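Local coordinates for protein benzoate transport porin BenP (Acinetobacter baumannii AB307-0294, PDB 5DL8) that forms an outer-membrane beta-barrel of the OprD porin family, probably letting small solutes, perhaps benzoate among them, through, at residues Phe209-Tyr218 with His229-Trp237; Thr241-Asn252 with Ala264-Val275. All coordinates share one frame; numbering follows the deposited sequence.

Contact 1 (209-218 with 229-237) and contact 2 (241-252 with 264-275) are successive antiparallel hairpins in the barrel wall, both partly buried. They adjoin, since strands 226-238 and 243-255 are neighbours: His235 N lies 2.7 Å from Ser246 O, a probable hydrogen bond, and the Tyr230 and Phe251 rings meet. In both, the detergent-touched face mixes aliphatic and aromatic side chains with a few polar pairs, while the other carries the lysines together with buried aromatic residues. Contact 1 sets a salt bridge and a water bridge on the lysine face and ends in a bulge and turn. Contact 2 is longer, buries more surface, and places its carboxylate-hydroxyl bonds on the detergent-touched face.

Contact 1: Phe209-Tyr218 with His229-Trp237; sequences FTPSLKGEYY and HYVGLEHTW. With C8E ((hydroxyethyloxy)tri(ethyloxy)octane), chain F.
Lys214 and Glu234, a hydrogen-bonded pair of the two antiparallel strands, run side by side and close a salt bridge, NZ to OE1 2.8 Å, its hydrogen bond weak. Lysine suits this place because its chain, bent at chi3 and chi4, can curl back to a carboxylate carried on an extended glutamate. Two residues on, on the same face, Glu216 CG lies 3.9 Å from Tyr230 CE2 at the edge of the ring, with carboxylate and ring planes 89° apart. A water donates to Glu216 OE1 at 2.6 Å and also bonds Tyr230 OH. Gly232 leaves room for that tyrosine, its N sitting under one face of the ring, toward the rim. This is a beta hairpin of the porin barrel, its other face carrying Leu213, Tyr217, Val231, Leu233 and His235. There Tyr217, with CG trans to its backbone N (chi1 170°), reaches along the strand pair so that OH and His229 ND1 share a hydrogen bond of 2.8 Å. Leu213 and His235 touch a detergent molecule, C8E, whose O21 also bonds Thr210 OG1. Further out, Arg206 forms a salt bridge with Glu216 OE2, and Lys249 bonds Tyr230 OH. Phe209 and Thr210 both face Leu213 in a classic beta bulge, and the type I turn from Thr210 to Leu213 makes the corner.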
loop_
_atom_site.group_PDB
_atom_site.type_symbol
_atom_site.label_atom_id
_atom_site.label_comp_id
_atom_site.label_asym_id
_atom_site.label_seq_id
_atom_site.Cartn_x
_atom_site.Cartn_y
_atom_site.Cartn_z
ATOM N N PHE A 209 -4.341 -24.163 -0.920
ATOM C CA PHE A 209 -4.229 -25.431 -0.246
ATOM C C PHE A 209 -5.485 -26.208 -0.536
ATOM O O PHE A 209 -5.412 -27.407 -0.872
ATOM C CB PHE A 209 -4.021 -25.211 1.267
ATOM C CG PHE A 209 -2.584 -24.909 1.625
ATOM C CD1 PHE A 209 -1.611 -25.969 1.690
ATOM C CD2 PHE A 209 -2.186 -23.630 1.884
ATOM C CE1 PHE A 209 -0.292 -25.692 2.037
ATOM C CE2 PHE A 209 -0.881 -23.330 2.241
ATOM C CZ PHE A 209 0.072 -24.341 2.306
ATOM N N THR A 210 -6.617 -25.531 -0.423
ATOM C CA THR A 210 -7.971 -26.078 -0.643
ATOM C C THR A 210 -8.829 -24.904 -1.151
ATOM O O THR A 210 -8.305 -23.720 -1.170
ATOM C CB THR A 210 -8.609 -26.665 0.668
ATOM O OG1 THR A 210 -8.875 -25.600 1.632
ATOM C CG2 THR A 210 -7.764 -27.870 1.323
ATOM N N PRO A 211 -10.142 -25.164 -1.565
ATOM C CA PRO A 211 -10.970 -24.009 -2.025
ATOM C C PRO A 211 -11.096 -22.894 -0.929
ATOM O O PRO A 211 -11.195 -21.768 -1.266
ATOM C CB PRO A 211 -12.352 -24.650 -2.363
ATOM C CG PRO A 211 -12.089 -26.145 -2.521
ATOM C CD PRO A 211 -10.942 -26.419 -1.531
ATOM N N SER A 212 -11.051 -23.247 0.353
ATOM C CA SER A 212 -11.207 -22.294 1.419
ATOM C C SER A 212 -9.873 -21.876 2.069
ATOM O O SER A 212 -9.873 -20.994 2.939
ATOM C CB SER A 212 -12.030 -22.901 2.526
ATOM O OG SER A 212 -11.675 -24.261 2.662
ATOM N N LEU A 213 -8.743 -22.442 1.651
ATOM C CA LEU A 213 -7.510 -22.091 2.394
ATOM C C LEU A 213 -6.357 -21.796 1.514
ATOM O O LEU A 213 -5.961 -22.615 0.701
ATOM C CB LEU A 213 -7.166 -23.230 3.357
ATOM C CG LEU A 213 -5.766 -23.025 4.015
ATOM C CD1 LEU A 213 -5.756 -21.954 5.076
ATOM C CD2 LEU A 213 -5.310 -24.382 4.579
ATOM N N LYS A 214 -5.749 -20.648 1.707
ATOM C CA LYS A 214 -4.534 -20.382 0.964
ATOM C C LYS A 214 -3.487 -19.743 1.825
ATOM O O LYS A 214 -3.797 -19.250 2.887
ATOM C CB LYS A 214 -4.826 -19.493 -0.231
ATOM C CG LYS A 214 -5.356 -18.116 0.113
ATOM C CD LYS A 214 -5.623 -17.331 -1.163
ATOM C CE LYS A 214 -6.842 -16.405 -1.008
ATOM N NZ LYS A 214 -6.362 -15.344 -0.099
ATOM N N GLY A 215 -2.247 -19.806 1.339
ATOM C CA GLY A 215 -1.085 -19.293 2.072
ATOM C C GLY A 215 -0.108 -18.463 1.193
ATOM O O GLY A 215 -0.035 -18.597 0.003
ATOM N N GLU A 216 0.743 -17.710 1.800
ATOM C CA GLU A 216 1.725 -16.910 1.040
ATOM C C GLU A 216 3.038 -16.948 1.828
ATOM O O GLU A 216 3.039 -16.797 3.041
ATOM C CB GLU A 216 1.121 -15.500 0.737
ATOM C CG GLU A 216 2.156 -14.508 0.174
ATOM C CD GLU A 216 1.590 -13.193 -0.304
ATOM O OE1 GLU A 216 0.366 -12.924 -0.121
ATOM O OE2 GLU A 216 2.367 -12.352 -0.850
ATOM N N TYR A 217 4.147 -17.206 1.179
ATOM C CA TYR A 217 5.411 -16.941 1.796
ATOM C C TYR A 217 6.162 -15.910 1.011
ATOM O O TYR A 217 6.263 -16.007 -0.233
ATOM C CB TYR A 217 6.256 -18.213 1.768
ATOM C CG TYR A 217 7.689 -17.971 2.176
ATOM C CD1 TYR A 217 8.009 -17.695 3.503
ATOM C CD2 TYR A 217 8.709 -17.990 1.261
ATOM C CE1 TYR A 217 9.340 -17.404 3.892
ATOM C CE2 TYR A 217 10.046 -17.835 1.652
ATOM C CZ TYR A 217 10.362 -17.492 2.966
ATOM O OH TYR A 217 11.673 -17.239 3.378
ATOM N N TYR A 218 6.787 -14.962 1.693
ATOM C CA TYR A 218 7.622 -13.944 0.969
ATOM C C TYR A 218 8.946 -13.824 1.643
ATOM O O TYR A 218 9.047 -13.786 2.874
ATOM C CB TYR A 218 6.927 -12.541 1.095
ATOM C CG TYR A 218 7.701 -11.356 0.606
ATOM C CD1 TYR A 218 7.632 -10.940 -0.689
ATOM C CD2 TYR A 218 8.492 -10.623 1.481
ATOM C CE1 TYR A 218 8.350 -9.796 -1.120
ATOM C CE2 TYR A 218 9.232 -9.525 1.077
ATOM C CZ TYR A 218 9.193 -9.156 -0.231
ATOM O OH TYR A 218 9.935 -8.045 -0.543
ATOM N N HIS A 229 11.138 -11.820 6.330
ATOM C CA HIS A 229 10.258 -13.021 6.060
ATOM C C HIS A 229 8.786 -12.689 6.436
ATOM O O HIS A 229 8.505 -12.072 7.483
ATOM C CB HIS A 229 10.693 -14.284 6.851
ATOM C CG HIS A 229 12.061 -14.759 6.540
ATOM N ND1 HIS A 229 12.309 -15.897 5.782
ATOM C CD2 HIS A 229 13.273 -14.299 6.930
ATOM C CE1 HIS A 229 13.616 -16.064 5.659
ATOM N NE2 HIS A 229 14.224 -15.124 6.354
ATOM N N TYR A 230 7.880 -13.168 5.598
ATOM C CA TYR A 230 6.477 -13.083 5.831
ATOM C C TYR A 230 5.804 -14.421 5.504
ATOM O O TYR A 230 6.025 -15.010 4.450
ATOM C CB TYR A 230 5.925 -11.970 4.871
ATOM C CG TYR A 230 4.393 -12.006 4.739
ATOM C CD1 TYR A 230 3.630 -11.522 5.747
ATOM C CD2 TYR A 230 3.757 -12.536 3.658
ATOM C CE1 TYR A 230 2.248 -11.521 5.725
ATOM C CE2 TYR A 230 2.331 -12.573 3.566
ATOM C CZ TYR A 230 1.590 -11.971 4.611
ATOM O OH TYR A 230 0.225 -11.904 4.722
ATOM N N VAL A 231 4.958 -14.874 6.408
ATOM C CA VAL A 231 4.011 -15.983 6.168
ATOM C C VAL A 231 2.619 -15.476 6.453
ATOM O O VAL A 231 2.278 -14.958 7.586
ATOM C CB VAL A 231 4.257 -17.231 7.045
ATOM C CG1 VAL A 231 3.356 -18.393 6.613
ATOM C CG2 VAL A 231 5.617 -17.775 6.804
ATOM N N GLY A 232 1.784 -15.658 5.462
ATOM C CA GLY A 232 0.343 -15.228 5.585
ATOM C C GLY A 232 -0.499 -16.487 5.344
ATOM O O GLY A 232 -0.210 -17.188 4.431
ATOM N N LEU A 233 -1.445 -16.829 6.211
ATOM C CA LEU A 233 -2.501 -17.863 5.918
ATOM C C LEU A 233 -3.900 -17.273 6.041
ATOM O O LEU A 233 -4.227 -16.547 7.014
ATOM C CB LEU A 233 -2.448 -19.005 6.900
ATOM C CG LEU A 233 -1.107 -19.782 6.848
ATOM C CD1 LEU A 233 -1.022 -20.668 8.096
ATOM C CD2 LEU A 233 -0.866 -20.689 5.673
ATOM N N GLU A 234 -4.734 -17.560 5.043
ATOM C CA GLU A 234 -6.081 -17.003 5.001
ATOM C C GLU A 234 -7.106 -18.078 4.808
ATOM O O GLU A 234 -7.079 -18.869 3.846
ATOM C CB GLU A 234 -6.159 -15.898 3.913
ATOM C CG GLU A 234 -7.549 -15.245 3.812
ATOM C CD GLU A 234 -7.678 -14.143 2.743
ATOM O OE1 GLU A 234 -6.678 -13.687 2.166
ATOM O OE2 GLU A 234 -8.824 -13.637 2.524
ATOM N N HIS A 235 -8.049 -18.165 5.716
ATOM C CA HIS A 235 -9.154 -19.142 5.487
ATOM C C HIS A 235 -10.501 -18.399 5.394
ATOM O O HIS A 235 -10.775 -17.492 6.172
ATOM C CB HIS A 235 -9.222 -20.150 6.596
ATOM C CG HIS A 235 -10.341 -21.117 6.450
ATOM N ND1 HIS A 235 -11.575 -20.923 7.025
ATOM C CD2 HIS A 235 -10.414 -22.312 5.806
ATOM C CE1 HIS A 235 -12.355 -21.958 6.753
ATOM N NE2 HIS A 235 -11.677 -22.821 6.024
ATOM N N THR A 236 -11.331 -18.861 4.474
ATOM C CA THR A 236 -12.695 -18.320 4.267
ATOM C C THR A 236 -13.751 -19.498 4.520
ATOM O O THR A 236 -13.680 -20.686 3.997
ATOM C CB THR A 236 -12.829 -17.619 2.910
ATOM O OG1 THR A 236 -12.304 -18.485 1.954
ATOM C CG2 THR A 236 -12.041 -16.256 2.751
ATOM N N TRP A 237 -14.602 -19.223 5.514
ATOM C CA TRP A 237 -15.621 -20.173 5.937
ATOM C C TRP A 237 -16.909 -19.564 5.337
ATOM O O TRP A 237 -17.362 -18.454 5.727
ATOM C CB TRP A 237 -15.644 -20.279 7.452
ATOM C CG TRP A 237 -16.669 -21.225 7.996
ATOM C CD1 TRP A 237 -17.202 -22.332 7.363
ATOM C CD2 TRP A 237 -17.290 -21.159 9.286
ATOM N NE1 TRP A 237 -18.064 -22.940 8.204
ATOM C CE2 TRP A 237 -18.139 -22.226 9.386
ATOM C CE3 TRP A 237 -17.200 -20.291 10.355
ATOM C CZ2 TRP A 237 -18.934 -22.446 10.554
ATOM C CZ3 TRP A 237 -17.982 -20.521 11.496
ATOM C CH2 TRP A 237 -18.825 -21.551 11.582
HETATM C C1 C8E F . -6.084 -18.246 17.576
HETATM C C2 C8E F . -4.551 -18.141 17.488
HETATM C C3 C8E F . -3.973 -19.262 16.608
HETATM C C4 C8E F . -2.538 -19.156 16.072
HETATM C C5 C8E F . -2.173 -20.407 15.211
HETATM C C6 C8E F . -1.799 -20.154 13.733
HETATM C C7 C8E F . -2.423 -21.060 12.647
HETATM C C8 C8E F . -3.704 -20.478 12.004
HETATM O O9 C8E F . -3.994 -21.051 10.700
HETATM C C10 C8E F . -5.346 -20.953 10.163
HETATM C C11 C8E F . -5.651 -22.050 9.103
HETATM O O12 C8E F . -7.000 -22.595 9.179
HETATM C C13 C8E F . -7.342 -23.539 8.146
HETATM C C14 C8E F . -8.175 -24.740 8.634
HETATM O O15 C8E F . -8.247 -25.805 7.633
HETATM C C16 C8E F . -9.477 -25.894 6.903
HETATM C C17 C8E F . -9.191 -26.312 5.477
HETATM O O18 C8E F . -10.312 -26.031 4.621
HETATM C C19 C8E F . -11.694 -26.382 4.966
HETATM C C20 C8E F . -12.483 -26.788 3.690
HETATM O O21 C8E F . -11.749 -26.815 2.396
HETATM O O HOH W 1 -1.006 -12.821 2.032
#

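Contact 2: Thr241-Asn252 with Ala264-Val275; sequences TFALTSKFKYFN and AENIGLLETVKV
Tyr250, whose CG stands trans to the backbone N (chi1 174°), and Glu265, whose CG lies trans to the carbonyl carbon (chi1 -65°), lean toward one another along an antiparallel hairpin of the barrel wall. The phenol donates to the carboxylate in a very short bond, Tyr250 OH to Glu265 OE2 2.5 Å, a length best taken as uncertain; OE2 lies in the plane of the ring at its edge, and the two planes are 87° apart. Glutamate is long enough to reach from the next non-hydrogen-bonded pair, Asn252 with Glu265. Asn252 ND2 donates to Tyr250 OH at 2.8 Å, nearly straight and in its own amide plane. Farther along this face Ser246 OG, on a short side chain, donates to Glu271 OE1 at 2.8 Å on the syn side; the glutamate chain bends at chi2 to fold back. Between these polar spots, Phe248 CE1 rests against Ile267 CG2 at 3.9 Å. One detergent molecule touches Phe248 and Leu269 and another Ser246, consistent with a membrane-facing surface. On the other face Lys249 NZ, besides Tyr230, bonds Tyr304 O. A water, at the edge and in the plane of the Phe251 ring, lies 3.0 Å from Lys249 O and 2.8 Å from Asn266 OD1, though it cannot serve all the acceptors around it.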
loop_
_atom_site.group_PDB
_atom_site.type_symbol
_atom_site.label_atom_id
_atom_site.label_comp_id
_atom_site.label_asym_id
_atom_site.label_seq_id
_atom_site.Cartn_x
_atom_site.Cartn_y
_atom_site.Cartn_z
ATOM N N THR A 241 -25.618 -18.035 5.340
ATOM C CA THR A 241 -26.039 -16.716 5.754
ATOM C C THR A 241 -24.878 -15.788 6.237
ATOM O O THR A 241 -25.141 -14.632 6.622
ATOM C CB THR A 241 -26.959 -16.800 6.938
ATOM O OG1 THR A 241 -26.191 -17.080 8.079
ATOM C CG2 THR A 241 -28.070 -17.891 6.788
ATOM N N PHE A 242 -23.627 -16.249 6.240
ATOM C CA PHE A 242 -22.489 -15.381 6.505
ATOM C C PHE A 242 -21.226 -15.911 5.883
ATOM O O PHE A 242 -21.200 -17.055 5.486
ATOM C CB PHE A 242 -22.284 -15.162 8.004
ATOM C CG PHE A 242 -21.896 -16.347 8.742
ATOM C CD1 PHE A 242 -22.872 -17.203 9.258
ATOM C CD2 PHE A 242 -20.575 -16.636 8.945
ATOM C CE1 PHE A 242 -22.523 -18.365 9.927
ATOM C CE2 PHE A 242 -20.215 -17.749 9.634
ATOM C CZ PHE A 242 -21.177 -18.611 10.155
ATOM N N ALA A 243 -20.185 -15.088 5.804
ATOM C CA ALA A 243 -18.840 -15.601 5.431
ATOM C C ALA A 243 -17.816 -15.133 6.453
ATOM O O ALA A 243 -17.784 -13.947 6.764
ATOM C CB ALA A 243 -18.400 -15.118 4.032
ATOM N N LEU A 244 -16.985 -16.044 6.977
ATOM C CA LEU A 244 -15.998 -15.622 7.969
ATOM C C LEU A 244 -14.632 -15.766 7.364
ATOM O O LEU A 244 -14.295 -16.798 6.833
ATOM C CB LEU A 244 -16.118 -16.405 9.269
ATOM C CG LEU A 244 -14.951 -16.178 10.231
ATOM C CD1 LEU A 244 -15.082 -14.743 10.851
ATOM C CD2 LEU A 244 -14.804 -17.264 11.285
ATOM N N THR A 245 -13.884 -14.686 7.455
ATOM C CA THR A 245 -12.510 -14.584 6.970
ATOM C C THR A 245 -11.544 -14.552 8.165
ATOM O O THR A 245 -11.662 -13.671 9.053
ATOM C CB THR A 245 -12.278 -13.379 5.986
ATOM O OG1 THR A 245 -12.939 -13.736 4.783
ATOM C CG2 THR A 245 -10.720 -13.204 5.622
ATOM N N SER A 246 -10.645 -15.529 8.193
ATOM C CA SER A 246 -9.582 -15.638 9.211
ATOM C C SER A 246 -8.219 -15.530 8.581
ATOM O O SER A 246 -7.841 -16.383 7.709
ATOM C CB SER A 246 -9.597 -17.009 9.860
ATOM O OG SER A 246 -10.947 -17.178 10.276
ATOM N N LYS A 247 -7.474 -14.582 9.097
ATOM C CA LYS A 247 -6.160 -14.405 8.656
ATOM C C LYS A 247 -5.137 -14.494 9.774
ATOM O O LYS A 247 -5.366 -13.898 10.824
ATOM C CB LYS A 247 -6.014 -13.035 8.082
ATOM C CG LYS A 247 -6.651 -12.897 6.782
ATOM C CD LYS A 247 -6.334 -11.506 6.205
ATOM C CE LYS A 247 -7.401 -10.992 5.223
ATOM N NZ LYS A 247 -6.964 -9.712 4.594
ATOM N N PHE A 248 -4.004 -15.178 9.503
ATOM C CA PHE A 248 -2.863 -15.161 10.400
ATOM C C PHE A 248 -1.721 -14.660 9.655
ATOM O O PHE A 248 -1.427 -15.223 8.639
ATOM C CB PHE A 248 -2.550 -16.568 10.876
ATOM C CG PHE A 248 -1.269 -16.717 11.678
ATOM C CD1 PHE A 248 -1.228 -16.401 13.025
ATOM C CD2 PHE A 248 -0.123 -17.302 11.094
ATOM C CE1 PHE A 248 0.004 -16.557 13.759
ATOM C CE2 PHE A 248 1.111 -17.502 11.831
ATOM C CZ PHE A 248 1.165 -17.148 13.174
ATOM N N LYS A 249 -1.033 -13.682 10.208
ATOM C CA LYS A 249 0.089 -13.104 9.570
ATOM C C LYS A 249 1.341 -13.085 10.466
ATOM O O LYS A 249 1.281 -12.653 11.621
ATOM C CB LYS A 249 -0.263 -11.661 9.155
ATOM C CG LYS A 249 -1.458 -11.713 8.183
ATOM C CD LYS A 249 -2.060 -10.395 7.841
ATOM C CE LYS A 249 -2.874 -10.374 6.606
ATOM N NZ LYS A 249 -2.053 -10.232 5.423
ATOM N N TYR A 250 2.493 -13.478 9.904
ATOM C CA TYR A 250 3.784 -13.462 10.638
ATOM C C TYR A 250 4.840 -12.769 9.820
ATOM O O TYR A 250 5.119 -13.129 8.667
ATOM C CB TYR A 250 4.246 -14.846 11.038
ATOM C CG TYR A 250 5.652 -14.884 11.679
ATOM C CD1 TYR A 250 5.820 -14.610 12.999
ATOM C CD2 TYR A 250 6.780 -15.221 10.955
ATOM C CE1 TYR A 250 7.092 -14.646 13.609
ATOM C CE2 TYR A 250 7.999 -15.322 11.529
ATOM C CZ TYR A 250 8.152 -14.990 12.866
ATOM O OH TYR A 250 9.395 -14.978 13.463
ATOM N N PHE A 251 5.372 -11.733 10.411
ATOM C CA PHE A 251 6.545 -11.029 9.849
ATOM C C PHE A 251 7.807 -11.202 10.754
ATOM O O PHE A 251 7.742 -11.025 12.001
ATOM C CB PHE A 251 6.312 -9.481 9.663
ATOM C CG PHE A 251 5.291 -9.080 8.645
ATOM C CD1 PHE A 251 3.981 -9.041 8.955
ATOM C CD2 PHE A 251 5.670 -8.646 7.436
ATOM C CE1 PHE A 251 3.021 -8.673 8.013
ATOM C CE2 PHE A 251 4.773 -8.249 6.479
ATOM C CZ PHE A 251 3.437 -8.253 6.746
ATOM N N ASN A 252 8.944 -11.334 10.102
ATOM C CA ASN A 252 10.232 -11.312 10.822
ATOM C C ASN A 252 11.161 -10.389 10.066
ATOM O O ASN A 252 11.407 -10.656 8.925
ATOM C CB ASN A 252 10.859 -12.701 10.811
ATOM C CG ASN A 252 12.042 -12.899 11.814
ATOM O OD1 ASN A 252 13.195 -12.433 11.611
ATOM N ND2 ASN A 252 11.778 -13.659 12.846
ATOM N N ALA A 264 12.910 -7.474 14.976
ATOM C CA ALA A 264 11.478 -7.468 15.263
ATOM C C ALA A 264 10.645 -8.537 14.601
ATOM O O ALA A 264 10.813 -8.848 13.405
ATOM C CB ALA A 264 10.880 -6.077 14.889
ATOM N N GLU A 265 9.681 -9.004 15.363
ATOM C CA GLU A 265 8.607 -9.912 14.816
ATOM C C GLU A 265 7.264 -9.164 14.926
ATOM O O GLU A 265 7.031 -8.425 15.948
ATOM C CB GLU A 265 8.444 -11.191 15.616
ATOM C CG GLU A 265 9.642 -12.070 15.549
ATOM C CD GLU A 265 9.437 -13.326 16.432
ATOM O OE1 GLU A 265 9.471 -13.155 17.691
ATOM O OE2 GLU A 265 9.132 -14.429 15.864
ATOM N N ASN A 266 6.386 -9.408 13.974
ATOM C CA ASN A 266 4.975 -8.859 14.026
ATOM C C ASN A 266 4.000 -9.989 13.787
ATOM O O ASN A 266 3.972 -10.648 12.735
ATOM C CB ASN A 266 4.821 -7.660 13.103
ATOM C CG ASN A 266 3.361 -7.210 12.890
ATOM O OD1 ASN A 266 2.432 -7.872 13.235
ATOM N ND2 ASN A 266 3.190 -6.106 12.223
ATOM N N ILE A 267 3.283 -10.323 14.835
ATOM C CA ILE A 267 2.363 -11.410 14.750
ATOM C C ILE A 267 0.959 -10.816 14.802
ATOM O O ILE A 267 0.669 -10.072 15.720
ATOM C CB ILE A 267 2.584 -12.423 15.948
ATOM C CG1 ILE A 267 4.055 -12.819 15.935
ATOM C CG2 ILE A 267 1.766 -13.640 15.752
ATOM C CD1 ILE A 267 4.506 -13.911 16.916
ATOM N N GLY A 268 0.077 -11.328 13.937
ATOM C CA GLY A 268 -1.261 -10.820 13.779
ATOM C C GLY A 268 -2.346 -11.848 13.485
ATOM O O GLY A 268 -2.073 -12.903 12.923
ATOM N N LEU A 269 -3.536 -11.566 13.971
ATOM C CA LEU A 269 -4.726 -12.355 13.740
ATOM C C LEU A 269 -5.885 -11.397 13.419
ATOM O O LEU A 269 -6.130 -10.413 14.144
ATOM C CB LEU A 269 -4.997 -13.199 14.987
ATOM C CG LEU A 269 -6.246 -14.103 14.835
ATOM C CD1 LEU A 269 -6.163 -15.206 13.771
ATOM C CD2 LEU A 269 -6.699 -14.765 16.170
ATOM N N LEU A 270 -6.563 -11.619 12.299
ATOM C CA LEU A 270 -7.746 -10.915 11.978
ATOM C C LEU A 270 -8.890 -11.816 11.666
ATOM O O LEU A 270 -8.739 -12.785 10.858
ATOM C CB LEU A 270 -7.480 -10.080 10.731
ATOM C CG LEU A 270 -8.581 -9.105 10.250
ATOM C CD1 LEU A 270 -8.988 -8.097 11.296
ATOM C CD2 LEU A 270 -8.100 -8.389 8.991
ATOM N N GLU A 271 -10.050 -11.476 12.216
ATOM C CA GLU A 271 -11.275 -12.230 11.928
ATOM C C GLU A 271 -12.296 -11.219 11.482
ATOM O O GLU A 271 -12.709 -10.394 12.302
ATOM C CB GLU A 271 -11.898 -12.903 13.145
ATOM C CG GLU A 271 -11.041 -13.848 13.887
ATOM C CD GLU A 271 -10.792 -15.092 13.098
ATOM O OE1 GLU A 271 -11.676 -15.550 12.389
ATOM O OE2 GLU A 271 -9.654 -15.559 13.116
ATOM N N THR A 272 -12.866 -11.456 10.327
ATOM C CA THR A 272 -13.785 -10.553 9.664
ATOM C C THR A 272 -15.102 -11.280 9.248
ATOM O O THR A 272 -15.051 -12.216 8.520
ATOM C CB THR A 272 -12.954 -9.992 8.452
ATOM O OG1 THR A 272 -12.173 -8.868 8.902
ATOM C CG2 THR A 272 -13.730 -9.631 7.253
ATOM N N VAL A 273 -16.265 -10.807 9.621
ATOM C CA VAL A 273 -17.451 -11.515 9.188
ATOM C C VAL A 273 -18.340 -10.583 8.302
ATOM O O VAL A 273 -18.454 -9.384 8.630
ATOM C CB VAL A 273 -18.078 -12.177 10.402
ATOM C CG1 VAL A 273 -18.434 -11.153 11.445
ATOM C CG2 VAL A 273 -19.259 -13.050 10.010
ATOM N N LYS A 274 -18.773 -11.082 7.114
ATOM C CA LYS A 274 -19.823 -10.444 6.243
ATOM C C LYS A 274 -21.154 -11.179 6.379
ATOM O O LYS A 274 -21.259 -12.414 6.034
ATOM C CB LYS A 274 -19.494 -10.562 4.765
ATOM C CG LYS A 274 -18.569 -9.471 4.235
ATOM C CD LYS A 274 -17.316 -10.076 3.599
ATOM C CE LYS A 274 -16.527 -9.083 2.783
ATOM N NZ LYS A 274 -16.266 -9.696 1.451
ATOM N N VAL A 275 -22.140 -10.455 6.899
ATOM C CA VAL A 275 -23.519 -10.898 6.892
ATOM C C VAL A 275 -24.446 -9.869 6.187
ATOM O O VAL A 275 -24.562 -8.728 6.705
ATOM C CB VAL A 275 -24.084 -10.949 8.299
ATOM C CG1 VAL A 275 -25.326 -11.784 8.291
ATOM C CG2 VAL A 275 -23.096 -11.383 9.317
HETATM O O HOH W 2 1.206 -9.683 11.467
#